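Local coordinates for uncharacterized protein (Arthrobacter sp., PDB 3BL4), which is of unknown function but belongs to a family grouped with the STAS domains and probably assembles as a dimer, at residues Gly20-Thr25 / Gln46-Asp51. Sequence-based numbering, arbitrary orientation.
Sequences GILRLT and QLCGDD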
loop_
_atom_site.group_PDB
_atom_site.type_symbol
_atom_site.label_atom_id
_atom_site.label_comp_id
_atom_site.label_asym_id
_atom_site.label_seq_id
_atom_site.Cartn_x
_atom_site.Cartn_y
_atom_site.Cartn_z
ATOM N N GLY A 20 11.946 -19.510 13.853
ATOM C CA GLY A 20 11.276 -19.617 12.551
ATOM C C GLY A 20 10.546 -18.364 12.102
ATOM O O GLY A 20 9.797 -18.387 11.127
ATOM N N ILE A 21 10.767 -17.261 12.808
ATOM C CA ILE A 21 10.120 -15.994 12.483
ATOM C C ILE A 21 11.121 -15.082 11.778
ATOM O O ILE A 21 12.239 -14.942 12.242
ATOM C CB ILE A 21 9.540 -15.371 13.770
ATOM C CG1 ILE A 21 8.303 -16.174 14.179
ATOM C CG2 ILE A 21 9.190 -13.938 13.561
ATOM C CD1 ILE A 21 7.866 -15.960 15.594
ATOM N N LEU A 22 10.730 -14.513 10.638
ATOM C CA LEU A 22 11.521 -13.467 9.973
ATOM C C LEU A 22 11.338 -12.135 10.677
ATOM O O LEU A 22 10.230 -11.798 11.070
ATOM C CB LEU A 22 11.098 -13.282 8.511
ATOM C CG LEU A 22 11.349 -14.390 7.488
ATOM C CD1 LEU A 22 10.333 -14.302 6.348
ATOM C CD2 LEU A 22 12.758 -14.332 6.955
ATOM N N ARG A 23 12.428 -11.379 10.827
ATOM C CA ARG A 23 12.361 -10.023 11.362
ATOM C C ARG A 23 13.021 -9.061 10.396
ATOM O O ARG A 23 14.220 -9.169 10.124
ATOM C CB ARG A 23 13.021 -9.955 12.742
ATOM C CG ARG A 23 12.241 -10.780 13.728
ATOM C CD ARG A 23 12.819 -10.843 15.116
ATOM N NE ARG A 23 12.168 -11.945 15.831
ATOM C CZ ARG A 23 12.005 -12.015 17.146
ATOM N NH1 ARG A 23 12.429 -11.041 17.938
ATOM N NH2 ARG A 23 11.390 -13.072 17.674
ATOM N N LEU A 24 12.217 -8.140 9.869
ATOM C CA LEU A 24 12.686 -7.089 8.966
ATOM C C LEU A 24 12.638 -5.713 9.640
ATOM O O LEU A 24 11.600 -5.282 10.132
ATOM C CB LEU A 24 11.834 -7.072 7.690
ATOM C CG LEU A 24 12.129 -5.993 6.636
ATOM C CD1 LEU A 24 13.542 -6.102 6.048
ATOM C CD2 LEU A 24 11.056 -6.027 5.549
ATOM N N THR A 25 13.770 -5.016 9.630
ATOM C CA THR A 25 13.809 -3.637 10.075
ATOM C C THR A 25 13.513 -2.760 8.870
ATOM O O THR A 25 14.341 -2.623 7.968
ATOM C CB THR A 25 15.166 -3.286 10.722
ATOM O OG1 THR A 25 15.222 -3.895 12.014
ATOM C CG2 THR A 25 15.319 -1.780 10.897
ATOM N N GLN A 46 14.683 -13.657 -1.168
ATOM C CA GLN A 46 15.972 -14.301 -1.423
ATOM C C GLN A 46 16.459 -15.098 -0.204
ATOM O O GLN A 46 17.022 -16.180 -0.352
ATOM C CB GLN A 46 17.019 -13.271 -1.833
ATOM C CG GLN A 46 16.767 -12.621 -3.185
ATOM C CD GLN A 46 17.807 -11.548 -3.524
ATOM O OE1 GLN A 46 18.359 -10.899 -2.637
ATOM N NE2 GLN A 46 18.084 -11.378 -4.816
ATOM N N LEU A 47 16.224 -14.576 0.996
ATOM C CA LEU A 47 16.628 -15.272 2.223
ATOM C C LEU A 47 15.793 -16.519 2.430
ATOM O O LEU A 47 16.310 -17.532 2.860
ATOM C CB LEU A 47 16.517 -14.343 3.439
ATOM C CG LEU A 47 16.736 -14.915 4.838
ATOM C CD1 LEU A 47 18.077 -15.629 4.907
ATOM C CD2 LEU A 47 16.652 -13.815 5.872
ATOM N N CYS A 48 14.499 -16.439 2.141
ATOM C CA CYS A 48 13.575 -17.545 2.403
ATOM C C CYS A 48 13.738 -18.698 1.420
ATOM O O CYS A 48 13.533 -19.860 1.776
ATOM C CB CYS A 48 12.135 -17.057 2.342
ATOM S SG CYS A 48 11.623 -16.090 3.766
ATOM N N GLY A 49 14.083 -18.359 0.185
ATOM C CA GLY A 49 14.190 -19.343 -0.868
ATOM C C GLY A 49 12.847 -20.007 -1.038
ATOM O O GLY A 49 11.846 -19.324 -1.246
ATOM N N ASP A 50 12.827 -21.333 -0.919
ATOM C CA ASP A 50 11.620 -22.142 -1.152
ATOM C C ASP A 50 10.665 -22.177 0.029
ATOM O O ASP A 50 9.515 -22.606 -0.117
ATOM C CB ASP A 50 12.003 -23.593 -1.496
ATOM C CG ASP A 50 12.453 -23.755 -2.941
ATOM O OD1 ASP A 50 11.759 -23.218 -3.840
ATOM O OD2 ASP A 50 13.493 -24.421 -3.174
ATOM N N ASP A 51 11.151 -21.749 1.194
ATOM C CA ASP A 51 10.425 -21.891 2.451
ATOM C C ASP A 51 9.603 -20.660 2.789
ATOM O O ASP A 51 9.907 -19.564 2.346
ATOM C CB ASP A 51 11.412 -22.158 3.594
ATOM C CG ASP A 51 12.045 -23.539 3.515
ATOM O OD1 ASP A 51 11.458 -24.441 2.869
ATOM O OD2 ASP A 51 13.119 -23.723 4.120
#
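Leu22, on strand 22-25, reaches across to the last turn of helix 34-48 and sets its forked end against Cys48. Both methyls of the leucine meet the sulfur, CD1 of Leu22 lying 3.4 Å from SG of Cys48 and CD2 of Leu22 3.8 Å from the same SG, while the branch carbon CG stands a little farther back. The sulfur thus faces the fork of the leucine rather than a single methyl. On Cys48, chi1 of -75° sets SG beside the backbone N and opposite the carbonyl carbon, a placement that carries the sulfur from the helix toward the strand. This is the tight, buried half of the contact. His53 of strand 53-58 touches both residues, and Val44, one helical turn before Cys48, also packs on Leu22.

Leu47 supplies the looser half. Its CD2 comes 4.1 Å from CD2 of Leu22, a touch of methyl on methyl between side chains that head opposite ways, and the residue as a whole remains exposed to solvent, with Leu14 of strand 14-16 as a further neighbour. Beyond Cys48 the chain leaves the helix at Gly49, whose phi is positive, and a type II' turn closed by the bond from Asp51 N to Cys48 O, 3.1 Å long, leads it toward strand 53-58.

The contact joins the first strand and the helix of the beta-alpha-beta unit formed by 22-25, 34-48 and 53-58. Leu22 has backbone bonds to Pro54 and Leu56 on strand 53-58. No hydrogen bond or salt bridge links segments 20-25 and 46-51; with no directional bond between them, their fit rests on the shape of the leucine fork and on apolar and sulfur packing.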